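Local coordinates for protein teicoplanin pseudoaglycone deacetylases Orf2 (Actinoplanes teichomyceticus, PDB 3DFF) that is a zinc-dependent deacetylase of the PIG-L family that probably removes the acetyl group from teicoplanin pseudoaglycone during antibiotic biosynthesis, at residues G46-Y52 with R94-Y100; M59-W63 with S231-L235; R168-F173 with V198-F204; V182-E186 with T263-V267. The contacts are given in a common frame with arbitrary orientation. Where two conformers were deposited one is given. Residues are numbered along the deposited sequence.

Interaction 1: G46-Y52 with R94-Y100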
loop_
_atom_site.group_PDB
_atom_site.type_symbol
_atom_site.label_atom_id
_atom_site.label_comp_id
_atom_site.label_asym_id
_atom_site.label_seq_id
_atom_site.Cartn_x
_atom_site.Cartn_y
_atom_site.Cartn_z
ATOM N N GLY A 46 -10.880 -3.143 -5.817
ATOM C CA GLY A 46 -12.035 -3.814 -6.437
ATOM C C GLY A 46 -13.340 -3.135 -6.088
ATOM O O GLY A 46 -13.554 -2.727 -4.939
ATOM N N ALA A 47 -14.202 -2.984 -7.100
ATOM C CA ALA A 47 -15.505 -2.354 -6.934
ATOM C C ALA A 47 -16.336 -3.068 -5.882
ATOM O O ALA A 47 -16.379 -4.291 -5.830
ATOM C CB ALA A 47 -16.232 -2.357 -8.255
ATOM N N ALA A 48 -17.002 -2.292 -5.042
ATOM C CA ALA A 48 -17.865 -2.855 -4.026
ATOM C C ALA A 48 -19.208 -2.144 -4.067
ATOM O O ALA A 48 -19.305 -0.973 -4.449
ATOM C CB ALA A 48 -17.223 -2.725 -2.647
ATOM N N GLN A 49 -20.260 -2.860 -3.715
ATOM C CA GLN A 49 -21.581 -2.248 -3.707
ATOM C C GLN A 49 -22.340 -2.713 -2.478
ATOM O O GLN A 49 -21.981 -3.731 -1.899
ATOM C CB GLN A 49 -22.349 -2.573 -4.997
ATOM C CG GLN A 49 -22.594 -4.055 -5.295
ATOM C CD GLN A 49 -23.721 -4.258 -6.320
ATOM O OE1 GLN A 49 -24.780 -3.611 -6.248
ATOM N NE2 GLN A 49 -23.498 -5.168 -7.271
ATOM N N PRO A 50 -23.373 -1.954 -2.063
ATOM C CA PRO A 50 -24.167 -2.415 -0.929
ATOM C C PRO A 50 -24.809 -3.779 -1.213
ATOM O O PRO A 50 -24.965 -4.159 -2.389
ATOM C CB PRO A 50 -25.249 -1.338 -0.795
ATOM C CG PRO A 50 -24.676 -0.132 -1.449
ATOM C CD PRO A 50 -23.857 -0.661 -2.581
ATOM N N PRO A 51 -25.189 -4.513 -0.153
ATOM C CA PRO A 51 -25.083 -4.141 1.268
ATOM C C PRO A 51 -23.664 -4.138 1.822
ATOM O O PRO A 51 -22.875 -5.043 1.523
ATOM C CB PRO A 51 -25.915 -5.220 1.982
ATOM C CG PRO A 51 -26.686 -5.915 0.906
ATOM C CD PRO A 51 -25.842 -5.821 -0.321
ATOM N N TYR A 52 -23.351 -3.110 2.617
ATOM C CA TYR A 52 -22.074 -3.025 3.321
ATOM C C TYR A 52 -22.246 -3.476 4.760
ATOM O O TYR A 52 -23.326 -3.344 5.334
ATOM C CB TYR A 52 -21.524 -1.590 3.323
ATOM C CG TYR A 52 -21.211 -1.009 1.953
ATOM C CD1 TYR A 52 -20.284 -1.623 1.113
ATOM C CD2 TYR A 52 -21.827 0.166 1.516
ATOM C CE1 TYR A 52 -19.993 -1.089 -0.137
ATOM C CE2 TYR A 52 -21.549 0.707 0.274
ATOM C CZ TYR A 52 -20.633 0.081 -0.551
ATOM O OH TYR A 52 -20.349 0.626 -1.780
ATOM N N ARG A 94 -8.851 -5.759 -8.950
ATOM C CA ARG A 94 -10.189 -6.316 -8.786
ATOM C C ARG A 94 -10.498 -6.782 -7.363
ATOM O O ARG A 94 -11.623 -7.187 -7.079
ATOM C CB ARG A 94 -10.343 -7.536 -9.722
ATOM C CG ARG A 94 -9.546 -8.746 -9.302
ATOM C CD ARG A 94 -9.807 -9.909 -10.262
ATOM N NE ARG A 94 -8.760 -10.913 -10.204
ATOM C CZ ARG A 94 -8.834 -12.074 -9.566
ATOM N NH1 ARG A 94 -9.924 -12.428 -8.877
ATOM N NH2 ARG A 94 -7.793 -12.891 -9.629
ATOM N N PHE A 95 -9.521 -6.734 -6.461
ATOM C CA PHE A 95 -9.695 -7.375 -5.156
ATOM C C PHE A 95 -10.390 -6.481 -4.162
ATOM O O PHE A 95 -10.147 -5.280 -4.140
ATOM C CB PHE A 95 -8.344 -7.849 -4.616
ATOM C CG PHE A 95 -7.693 -8.840 -5.527
ATOM C CD1 PHE A 95 -8.056 -10.180 -5.483
ATOM C CD2 PHE A 95 -6.793 -8.408 -6.506
ATOM C CE1 PHE A 95 -7.498 -11.100 -6.384
ATOM C CE2 PHE A 95 -6.237 -9.318 -7.423
ATOM C CZ PHE A 95 -6.562 -10.659 -7.335
ATOM N N LEU A 96 -11.240 -7.090 -3.334
ATOM C CA LEU A 96 -12.003 -6.319 -2.369
ATOM C C LEU A 96 -11.191 -6.027 -1.115
ATOM O O LEU A 96 -10.643 -6.942 -0.492
ATOM C CB LEU A 96 -13.252 -7.109 -1.955
ATOM C CG LEU A 96 -14.350 -7.230 -3.007
ATOM C CD1 LEU A 96 -15.472 -8.117 -2.453
ATOM C CD2 LEU A 96 -14.897 -5.911 -3.411
ATOM N N ASP A 97 -11.196 -4.756 -0.716
ATOM C CA ASP A 97 -10.635 -4.364 0.572
ATOM C C ASP A 97 -11.182 -5.268 1.686
ATOM O O ASP A 97 -12.326 -5.693 1.623
ATOM C CB ASP A 97 -10.995 -2.922 0.893
ATOM C CG ASP A 97 -10.269 -2.428 2.133
ATOM O OD1 ASP A 97 -10.592 -2.861 3.267
ATOM O OD2 ASP A 97 -9.334 -1.656 1.972
ATOM N N SER A 98 -10.372 -5.514 2.708
ATOM C CA SER A 98 -10.783 -6.339 3.861
ATOM C C SER A 98 -12.153 -5.965 4.419
ATOM O O SER A 98 -12.860 -6.858 4.881
ATOM C CB SER A 98 -9.736 -6.280 4.971
ATOM O OG SER A 98 -9.550 -4.943 5.402
ATOM N N ILE A 99 -12.549 -4.687 4.371
ATOM C CA ILE A 99 -13.866 -4.314 4.933
ATOM C C ILE A 99 -15.053 -4.775 4.097
ATOM O O ILE A 99 -16.210 -4.672 4.532
ATOM C CB ILE A 99 -13.997 -2.805 5.242
ATOM C CG1 ILE A 99 -13.764 -1.956 3.971
ATOM C CG2 ILE A 99 -13.064 -2.422 6.360
ATOM C CD1 ILE A 99 -14.186 -0.456 4.155
ATOM N N TYR A 100 -14.783 -5.282 2.896
ATOM C CA TYR A 100 -15.864 -5.713 2.027
ATOM C C TYR A 100 -15.894 -7.221 1.835
ATOM O O TYR A 100 -16.838 -7.722 1.216
ATOM C CB TYR A 100 -15.776 -5.047 0.641
ATOM C CG TYR A 100 -15.713 -3.533 0.680
ATOM C CD1 TYR A 100 -16.727 -2.770 1.316
ATOM C CD2 TYR A 100 -14.646 -2.851 0.093
ATOM C CE1 TYR A 100 -16.668 -1.385 1.345
ATOM C CE2 TYR A 100 -14.584 -1.448 0.124
ATOM C CZ TYR A 100 -15.591 -0.731 0.753
ATOM O OH TYR A 100 -15.502 0.653 0.793
HETATM O O HOH W 1 -11.939 -2.651 -2.543
#

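Interaction 2: M59-W63 with S231-L235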
loop_
_atom_site.group_PDB
_atom_site.type_symbol
_atom_site.label_atom_id
_atom_site.label_comp_id
_atom_site.label_asym_id
_atom_site.label_seq_id
_atom_site.Cartn_x
_atom_site.Cartn_y
_atom_site.Cartn_z
HETATM N N MSE A 59 -16.566 2.948 8.434
HETATM C CA MSE A 59 -15.376 3.453 7.751
HETATM C C MSE A 59 -15.752 4.537 6.760
HETATM O O MSE A 59 -15.063 5.565 6.654
HETATM C CB MSE A 59 -14.630 2.332 7.024
HETATM C CG MSE A 59 -13.860 1.391 7.938
HETATM SE SE MSE A 59 -12.699 2.274 9.249
HETATM C CE MSE A 59 -12.142 3.867 8.233
ATOM N N HIS A 60 -16.841 4.310 6.035
ATOM C CA HIS A 60 -17.302 5.289 5.042
ATOM C C HIS A 60 -17.565 6.635 5.705
ATOM O O HIS A 60 -17.198 7.680 5.166
ATOM C CB HIS A 60 -18.531 4.786 4.295
ATOM C CG HIS A 60 -18.252 3.569 3.460
ATOM N ND1 HIS A 60 -19.245 2.810 2.887
ATOM C CD2 HIS A 60 -17.081 2.989 3.106
ATOM C CE1 HIS A 60 -18.698 1.804 2.221
ATOM N NE2 HIS A 60 -17.387 1.900 2.324
ATOM N N THR A 61 -18.184 6.596 6.884
ATOM C CA THR A 61 -18.439 7.801 7.668
ATOM C C THR A 61 -17.144 8.508 8.082
ATOM O O THR A 61 -17.054 9.741 7.998
ATOM C CB THR A 61 -19.319 7.470 8.894
ATOM O OG1 THR A 61 -20.614 7.041 8.425
ATOM C CG2 THR A 61 -19.477 8.695 9.791
ATOM N N ILE A 62 -16.135 7.732 8.489
ATOM C CA ILE A 62 -14.833 8.271 8.876
ATOM C C ILE A 62 -14.154 8.926 7.660
ATOM O O ILE A 62 -13.425 9.928 7.794
ATOM C CB ILE A 62 -13.961 7.157 9.509
ATOM C CG1 ILE A 62 -14.478 6.862 10.926
ATOM C CG2 ILE A 62 -12.481 7.533 9.525
ATOM C CD1 ILE A 62 -13.952 5.555 11.505
ATOM N N TRP A 63 -14.443 8.387 6.476
ATOM C CA TRP A 63 -13.896 8.895 5.216
ATOM C C TRP A 63 -14.688 10.073 4.653
ATOM O O TRP A 63 -14.414 10.535 3.542
ATOM C CB TRP A 63 -13.858 7.774 4.174
ATOM C CG TRP A 63 -12.892 6.681 4.505
ATOM C CD1 TRP A 63 -11.813 6.754 5.339
ATOM C CD2 TRP A 63 -12.890 5.360 3.956
ATOM N NE1 TRP A 63 -11.151 5.550 5.357
ATOM C CE2 TRP A 63 -11.791 4.677 4.512
ATOM C CE3 TRP A 63 -13.712 4.691 3.038
ATOM C CZ2 TRP A 63 -11.493 3.353 4.189
ATOM C CZ3 TRP A 63 -13.428 3.386 2.724
ATOM C CH2 TRP A 63 -12.327 2.720 3.305
ATOM N N SER A 231 -10.397 11.643 1.469
ATOM C CA SER A 231 -11.120 10.743 2.374
ATOM C C SER A 231 -10.263 10.265 3.549
ATOM O O SER A 231 -10.784 9.906 4.600
ATOM C CB SER A 231 -11.626 9.523 1.600
ATOM O OG SER A 231 -10.547 8.810 1.038
ATOM N N GLN A 232 -8.947 10.259 3.354
ATOM C CA GLN A 232 -8.015 9.722 4.326
ATOM C C GLN A 232 -7.385 10.774 5.219
ATOM O O GLN A 232 -6.729 10.434 6.195
ATOM C CB GLN A 232 -6.908 8.957 3.598
ATOM C CG GLN A 232 -7.431 7.895 2.648
ATOM C CD GLN A 232 -8.299 6.856 3.335
ATOM O OE1 GLN A 232 -7.878 6.219 4.316
ATOM N NE2 GLN A 232 -9.516 6.661 2.816
HETATM N N MSE A 233 -7.583 12.047 4.900
HETATM C CA MSE A 233 -6.885 13.098 5.636
HETATM C C MSE A 233 -7.153 13.106 7.148
HETATM O O MSE A 233 -6.207 13.138 7.945
HETATM C CB MSE A 233 -7.113 14.469 5.000
HETATM C CG MSE A 233 -6.239 14.742 3.757
HETATM SE SE MSE A 233 -4.358 14.122 3.857
HETATM C CE MSE A 233 -4.582 12.429 2.887
ATOM N N VAL A 234 -8.422 13.049 7.550
ATOM C CA VAL A 234 -8.749 13.088 8.987
ATOM C C VAL A 234 -8.117 11.893 9.701
ATOM O O VAL A 234 -7.464 12.050 10.734
ATOM C CB VAL A 234 -10.283 13.194 9.247
ATOM C CG1 VAL A 234 -10.606 13.078 10.744
ATOM C CG2 VAL A 234 -10.823 14.504 8.681
ATOM N N LEU A 235 -8.280 10.711 9.115
ATOM C CA LEU A 235 -7.712 9.473 9.646
ATOM C C LEU A 235 -6.187 9.533 9.769
ATOM O O LEU A 235 -5.630 9.140 10.790
ATOM C CB LEU A 235 -8.132 8.311 8.743
ATOM C CG LEU A 235 -8.110 6.843 9.166
ATOM C CD1 LEU A 235 -8.746 6.649 10.527
ATOM C CD2 LEU A 235 -8.860 6.044 8.104
HETATM O O HOH W 2 -10.453 10.277 7.151
#

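Interaction 3: R168-F173 with V198-F204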
loop_
_atom_site.group_PDB
_atom_site.type_symbol
_atom_site.label_atom_id
_atom_site.label_comp_id
_atom_site.label_asym_id
_atom_site.label_seq_id
_atom_site.Cartn_x
_atom_site.Cartn_y
_atom_site.Cartn_z
ATOM N N ARG A 168 2.140 -8.014 -0.283
ATOM C CA ARG A 168 3.577 -8.191 -0.215
ATOM C C ARG A 168 3.934 -9.615 -0.601
ATOM O O ARG A 168 4.784 -9.828 -1.469
ATOM C CB ARG A 168 4.094 -7.850 1.180
ATOM C CG ARG A 168 5.591 -8.160 1.366
ATOM C CD ARG A 168 5.940 -8.299 2.833
ATOM N NE ARG A 168 5.274 -9.457 3.442
ATOM C CZ ARG A 168 5.076 -9.606 4.748
ATOM N NH1 ARG A 168 5.471 -8.672 5.617
ATOM N NH2 ARG A 168 4.448 -10.685 5.189
ATOM N N ASP A 169 3.259 -10.583 0.016
ATOM C CA ASP A 169 3.560 -12.001 -0.224
ATOM C C ASP A 169 3.297 -12.340 -1.700
ATOM O O ASP A 169 4.143 -12.935 -2.359
ATOM C CB ASP A 169 2.745 -12.903 0.711
ATOM C CG ASP A 169 3.169 -12.774 2.178
ATOM O OD1 ASP A 169 4.140 -12.039 2.494
ATOM O OD2 ASP A 169 2.562 -13.452 3.029
ATOM N N ALA A 170 2.143 -11.942 -2.216
ATOM C CA ALA A 170 1.817 -12.206 -3.633
ATOM C C ALA A 170 2.874 -11.602 -4.569
ATOM O O ALA A 170 3.291 -12.241 -5.539
ATOM C CB ALA A 170 0.465 -11.643 -3.976
ATOM N N ALA A 171 3.294 -10.369 -4.290
ATOM C CA ALA A 171 4.353 -9.733 -5.099
ATOM C C ALA A 171 5.686 -10.495 -5.020
ATOM O O ALA A 171 6.386 -10.625 -6.041
ATOM C CB ALA A 171 4.548 -8.264 -4.706
ATOM N N LEU A 172 6.036 -10.996 -3.835
ATOM C CA LEU A 172 7.283 -11.764 -3.659
ATOM C C LEU A 172 7.215 -13.040 -4.495
ATOM O O LEU A 172 8.164 -13.366 -5.224
ATOM C CB LEU A 172 7.538 -12.087 -2.194
ATOM C CG LEU A 172 7.882 -10.861 -1.332
ATOM C CD1 LEU A 172 8.153 -11.321 0.111
ATOM C CD2 LEU A 172 9.073 -10.053 -1.847
ATOM N N PHE A 173 6.089 -13.745 -4.410
ATOM C CA PHE A 173 5.923 -14.985 -5.167
ATOM C C PHE A 173 5.971 -14.728 -6.670
ATOM O O PHE A 173 6.676 -15.445 -7.404
ATOM C CB PHE A 173 4.617 -15.705 -4.785
ATOM C CG PHE A 173 4.519 -16.077 -3.325
ATOM C CD1 PHE A 173 5.651 -16.380 -2.576
ATOM C CD2 PHE A 173 3.268 -16.154 -2.701
ATOM C CE1 PHE A 173 5.544 -16.731 -1.231
ATOM C CE2 PHE A 173 3.161 -16.500 -1.363
ATOM C CZ PHE A 173 4.302 -16.784 -0.622
ATOM N N VAL A 198 9.594 -7.179 10.160
ATOM C CA VAL A 198 8.549 -7.985 9.527
ATOM C C VAL A 198 9.007 -9.428 9.301
ATOM O O VAL A 198 10.205 -9.712 9.210
ATOM C CB VAL A 198 8.023 -7.377 8.174
ATOM C CG1 VAL A 198 7.296 -6.050 8.403
ATOM C CG2 VAL A 198 9.141 -7.218 7.152
ATOM N N GLU A 199 8.038 -10.332 9.242
ATOM C CA GLU A 199 8.302 -11.734 8.968
ATOM C C GLU A 199 7.887 -11.978 7.518
ATOM O O GLU A 199 6.714 -11.840 7.167
ATOM C CB GLU A 199 7.504 -12.623 9.939
ATOM C CG GLU A 199 7.459 -14.131 9.578
ATOM C CD GLU A 199 8.459 -14.990 10.359
ATOM O OE1 GLU A 199 8.844 -16.080 9.850
ATOM O OE2 GLU A 199 8.858 -14.586 11.478
ATOM N N LEU A 200 8.866 -12.319 6.682
ATOM C CA LEU A 200 8.631 -12.604 5.270
ATOM C C LEU A 200 8.348 -14.100 5.068
ATOM O O LEU A 200 8.688 -14.910 5.920
ATOM C CB LEU A 200 9.858 -12.190 4.453
ATOM C CG LEU A 200 10.191 -10.691 4.456
ATOM C CD1 LEU A 200 11.439 -10.417 3.642
ATOM C CD2 LEU A 200 9.022 -9.833 3.922
ATOM N N PRO A 201 7.738 -14.470 3.929
ATOM C CA PRO A 201 7.586 -15.912 3.665
ATOM C C PRO A 201 8.928 -16.607 3.564
ATOM O O PRO A 201 9.918 -15.981 3.171
ATOM C CB PRO A 201 6.859 -15.968 2.314
ATOM C CG PRO A 201 6.258 -14.594 2.128
ATOM C CD PRO A 201 7.157 -13.635 2.865
ATOM N N GLN A 202 8.933 -17.888 3.914
ATOM C CA GLN A 202 10.153 -18.702 3.918
ATOM C C GLN A 202 10.890 -18.557 2.593
ATOM O O GLN A 202 10.281 -18.566 1.525
ATOM C CB GLN A 202 9.814 -20.168 4.197
ATOM C CG GLN A 202 11.031 -21.077 4.444
ATOM C CD GLN A 202 11.662 -20.932 5.842
ATOM O OE1 GLN A 202 12.779 -21.421 6.081
ATOM N NE2 GLN A 202 10.954 -20.285 6.766
ATOM N N GLY A 203 12.208 -18.407 2.678
ATOM C CA GLY A 203 13.033 -18.286 1.493
ATOM C C GLY A 203 13.414 -16.890 1.052
ATOM O O GLY A 203 14.287 -16.731 0.202
ATOM N N PHE A 204 12.747 -15.871 1.602
ATOM C CA PHE A 204 13.050 -14.470 1.286
ATOM C C PHE A 204 13.612 -13.719 2.485
ATOM O O PHE A 204 13.237 -13.993 3.617
ATOM C CB PHE A 204 11.780 -13.725 0.852
ATOM C CG PHE A 204 11.136 -14.287 -0.382
ATOM C CD1 PHE A 204 11.557 -13.873 -1.662
ATOM C CD2 PHE A 204 10.117 -15.221 -0.277
ATOM C CE1 PHE A 204 10.963 -14.394 -2.817
ATOM C CE2 PHE A 204 9.518 -15.750 -1.420
ATOM C CZ PHE A 204 9.938 -15.327 -2.694
HETATM O O HOH W 3 4.195 -11.416 8.050
#

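Interaction 4: V182-E186 with T263-V267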
loop_
_atom_site.group_PDB
_atom_site.type_symbol
_atom_site.label_atom_id
_atom_site.label_comp_id
_atom_site.label_asym_id
_atom_site.label_seq_id
_atom_site.Cartn_x
_atom_site.Cartn_y
_atom_site.Cartn_z
ATOM N N VAL A 182 12.859 -6.980 -6.890
ATOM C CA VAL A 182 11.798 -6.400 -6.070
ATOM C C VAL A 182 12.378 -5.720 -4.826
ATOM O O VAL A 182 13.378 -6.172 -4.280
ATOM C CB VAL A 182 10.743 -7.469 -5.701
ATOM C CG1 VAL A 182 11.318 -8.553 -4.801
ATOM C CG2 VAL A 182 9.489 -6.825 -5.093
ATOM N N ARG A 183 11.741 -4.623 -4.417
ATOM C CA ARG A 183 12.115 -3.909 -3.197
ATOM C C ARG A 183 10.836 -3.688 -2.411
ATOM O O ARG A 183 9.746 -3.716 -2.993
ATOM C CB ARG A 183 12.759 -2.556 -3.499
ATOM C CG ARG A 183 14.040 -2.609 -4.331
ATOM C CD ARG A 183 14.600 -1.216 -4.553
ATOM N NE ARG A 183 15.109 -0.604 -3.326
ATOM C CZ ARG A 183 16.321 -0.830 -2.816
ATOM N NH1 ARG A 183 17.160 -1.670 -3.417
ATOM N NH2 ARG A 183 16.689 -0.237 -1.688
ATOM N N LEU A 184 10.973 -3.509 -1.098
ATOM C CA LEU A 184 9.822 -3.156 -0.262
ATOM C C LEU A 184 10.021 -1.762 0.291
ATOM O O LEU A 184 11.125 -1.428 0.716
ATOM C CB LEU A 184 9.685 -4.127 0.899
ATOM C CG LEU A 184 9.704 -5.617 0.553
ATOM C CD1 LEU A 184 9.474 -6.457 1.794
ATOM C CD2 LEU A 184 8.679 -5.955 -0.529
ATOM N N TRP A 185 8.959 -0.971 0.337
ATOM C CA TRP A 185 9.056 0.340 0.975
ATOM C C TRP A 185 8.634 0.244 2.422
ATOM O O TRP A 185 7.928 -0.685 2.832
ATOM C CB TRP A 185 8.222 1.401 0.243
ATOM C CG TRP A 185 6.743 1.126 0.193
ATOM C CD1 TRP A 185 5.882 0.980 1.259
ATOM C CD2 TRP A 185 5.946 0.978 -0.985
ATOM N NE1 TRP A 185 4.594 0.738 0.804
ATOM C CE2 TRP A 185 4.615 0.723 -0.569
ATOM C CE3 TRP A 185 6.228 1.012 -2.354
ATOM C CZ2 TRP A 185 3.562 0.540 -1.494
ATOM C CZ3 TRP A 185 5.175 0.803 -3.272
ATOM C CH2 TRP A 185 3.872 0.588 -2.826
ATOM N N GLU A 186 9.056 1.232 3.204
ATOM C CA GLU A 186 8.648 1.313 4.594
ATOM C C GLU A 186 7.230 1.871 4.646
ATOM O O GLU A 186 7.000 3.008 4.205
ATOM C CB GLU A 186 9.637 2.228 5.330
ATOM C CG GLU A 186 9.395 2.282 6.802
ATOM C CD GLU A 186 10.321 3.261 7.507
ATOM O OE1 GLU A 186 10.598 4.351 6.952
ATOM O OE2 GLU A 186 10.770 2.931 8.627
ATOM N N THR A 263 12.669 5.162 2.988
ATOM C CA THR A 263 13.408 3.930 3.233
ATOM C C THR A 263 12.821 2.764 2.431
ATOM O O THR A 263 11.606 2.526 2.479
ATOM C CB THR A 263 13.417 3.616 4.740
ATOM O OG1 THR A 263 14.069 4.699 5.431
ATOM C CG2 THR A 263 14.150 2.325 5.051
ATOM N N THR A 264 13.694 2.056 1.711
ATOM C CA THR A 264 13.328 0.838 0.993
ATOM C C THR A 264 14.380 -0.261 1.215
ATOM O O THR A 264 15.533 0.034 1.536
ATOM C CB THR A 264 13.159 1.087 -0.537
ATOM O OG1 THR A 264 14.410 1.508 -1.122
ATOM C CG2 THR A 264 12.079 2.125 -0.826
ATOM N N TRP A 265 13.986 -1.524 1.053
ATOM C CA TRP A 265 14.916 -2.633 1.198
ATOM C C TRP A 265 14.806 -3.520 -0.019
ATOM O O TRP A 265 13.689 -3.770 -0.493
ATOM C CB TRP A 265 14.567 -3.502 2.395
ATOM C CG TRP A 265 14.621 -2.838 3.717
ATOM C CD1 TRP A 265 15.692 -2.772 4.562
ATOM C CD2 TRP A 265 13.541 -2.169 4.376
ATOM N NE1 TRP A 265 15.344 -2.094 5.709
ATOM C CE2 TRP A 265 14.032 -1.711 5.619
ATOM C CE3 TRP A 265 12.205 -1.914 4.038
ATOM C CZ2 TRP A 265 13.233 -1.006 6.527
ATOM C CZ3 TRP A 265 11.403 -1.216 4.948
ATOM C CH2 TRP A 265 11.927 -0.771 6.176
ATOM N N PRO A 266 15.942 -4.038 -0.518
ATOM C CA PRO A 266 15.810 -5.041 -1.580
ATOM C C PRO A 266 15.397 -6.358 -0.949
ATOM O O PRO A 266 15.741 -6.614 0.207
ATOM C CB PRO A 266 17.230 -5.134 -2.139
ATOM C CG PRO A 266 18.112 -4.807 -0.946
ATOM C CD PRO A 266 17.352 -3.770 -0.159
ATOM N N VAL A 267 14.641 -7.179 -1.675
ATOM C CA VAL A 267 14.304 -8.507 -1.203
ATOM C C VAL A 267 15.113 -9.516 -2.005
ATOM O O VAL A 267 15.066 -9.522 -3.242
ATOM C CB VAL A 267 12.818 -8.853 -1.391
ATOM C CG1 VAL A 267 12.506 -10.153 -0.673
ATOM C CG2 VAL A 267 11.971 -7.743 -0.839
HETATM O O HOH W 4 14.930 -8.933 -5.870
HETATM O O HOH W 5 10.378 5.793 4.701
#

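Interaction 1: G46-Y52 with R94-Y100
These are two loops at the C-terminal ends of neighbouring parallel strands, 37-42 and 89-92, in the Rossmann-like sheet of a PIG-L deacetylase, the edge where the zinc site lies. Gly-46 is squeezed closest. Its N donates to Phe-95 O at 2.8 Å, and its CA lies 3.5 Å from Arg-94 O in a CA-H...O contact. A beta carbon here would clash with the carbonyl oxygens of Arg-94 and Phe-95, so the close approach of the backbones depends on glycine.

Tyr-100 is the next large contributor. The methyl of Ala-48 sits over one face of its ring in a CH-pi contact, CB 3.8 Å from the ring centroid, and also meets Leu-96, CB to CD2 4.0 Å. Tyr-52 comes in obliquely, its CD1 3.6 Å from Tyr-100 CE1. Beyond the ring, the Tyr-100 hydroxyl hydrogen-bonds to His-60, on helix 54-62.

Loop 94-100 also carries Asp-97, a zinc ligand seen in this protein though without metal here. It forms an Asx turn, OD1 accepting from Ile-99 N at 2.9 Å. A water joins it to 46-52, accepting from Asp-97 N and donating to Gly-46 O, both at 2.9 Å.

Interaction 2: M59-W63 with S231-L235
Trp-63 has just left the helix when it meets Ser-231, and chi1 at -67° (m) swings the indole past 231-235 sideways, so that NE1 faces Gln-232 and Leu-235. Gln-232 starts out pointing away, but m rotamers at chi1 and chi2 fold it back until NE2 lies over one indole face. Gln-232 NE2, 3.2 Å from its fellow donor Trp-63 NE1, spends a hydrogen on Ser-231 OG at 3.0 Å. That hydroxyl also bonds to Glu-78. Here the C-terminal end of helix 54-62 packs against the start of helix 233-237, beside the active-site cleft: the Trp-63 side chain is about 5 Å from that of zinc-binding Asp-97. Leu-235 (chi1 t, chi2 p) brings CD2 to the indole edge, 3.6 Å from Trp-63 NE1, and to 3.9 Å from CE of Met-59 (modelled as selenomethionine), which is m,m in the conformer given. Leu-235 CD1 touches Ile-62 CG2 at 4.0 Å. One water donates to Ile-62 O (3.1 Å) and Ser-231 O (2.6 Å) and accepts from Leu-235 N (3.0 Å).

Interaction 3: R168-F173 with V198-F204
Leu-172 lies over the face of the Phe-204 ring, its CB 4.1 Å from the ring centroid, a CH-pi contact. This is helix 162-178 of the PIG-L deacetylase fold packing on the connection from strand 182-185 to the edge strand 204-211. A type II turn, Pro-201 to Phe-204, with Gly-203 at its positive-phi corner, brings the chain into that strand. Pro-201 wedges between helical side chains: its CD is 3.7 Å from Leu-172 CD1, its CB 3.9 Å from Phe-173 CE1. The edge of the Phe-173 ring also approaches Phe-204, CD1 to CE2 4.1 Å.

One turn back, Arg-168 bridges to Asp-169 through NE and NH2, each 3.0 Å from OD1, while its NH1 bonds to Ala-156 O. The guanidinium has Leu-200 over one face; Leu-200 CD2 is 3.6 Å from Arg-168 CD. Arg-168 NH2 and Glu-199 O, 3.2 Å apart, are badly angled for a direct bond. Instead a water accepts from Arg-168 NH2 at 3.0 Å and donates to Glu-199 O at 2.7 Å.

Interaction 4: V182-E186 with T263-V267
Four backbone hydrogen bonds join 182-186 to 263-267. Leu-184 and Trp-265 form a reciprocal pair: Leu-184 N donates to Trp-265 O at 2.8 Å and Trp-265 N to Leu-184 O at 2.9 Å. To one side Val-267 N reaches Val-182 O (3.1 Å); to the other Glu-186 N reaches Thr-263 O (3.0 Å). A water bridges each end: one joins backbone Val-182 N (3.0 Å) and Val-267 O (2.7 Å), the other Thr-263 N (2.9 Å) and the Glu-186 carboxylate OE1 (2.7 Å).

This is where the mixed sheet changes direction: strand 182-185, parallel to its other neighbour 151-155, here pairs antiparallel with 263-269. Pro-266 has no amide hydrogen, but it falls in a non-hydrogen-bonded pair with Arg-183, where none is required across this interface. On that face Arg-183 gives NE (3.1 Å) and NH2 (2.9 Å) to Thr-264 OG1, its guanidinium lying flat over the Trp-265 to Pro-266 peptide. On the other face, Leu-184 CG packs 3.4 Å from Val-267 CG2. Glu-186, a zinc ligand in a structure of this protein but metal-free here, pairs with His-250, its fellow ligand: Glu-186 OE1 is hydrogen-bonded to His-250 NE2.

From the N terminus, strand 37-42 runs into 46-52, and interaction 1 closes the first loop when the chain returns at 94-100, after helices 54-62 and 71-85 and strand 89-92. Interaction 2 opens inside that loop, at 59-63, and closes far later at 231-235, so the two cross; they touch where Ile-99 CD1 lies 3.8 Å from Trp-63 CH2. Interaction 3 is nested within the span of interaction 2. Interaction 4 opens inside interaction 3, at 182-186, and closes at 263-267, near the C terminus, crossing both 2 and 3. Interactions 3 and 4 share one apolar layer between helix 162-178 and the sheet, across the chain's centre from interaction 2.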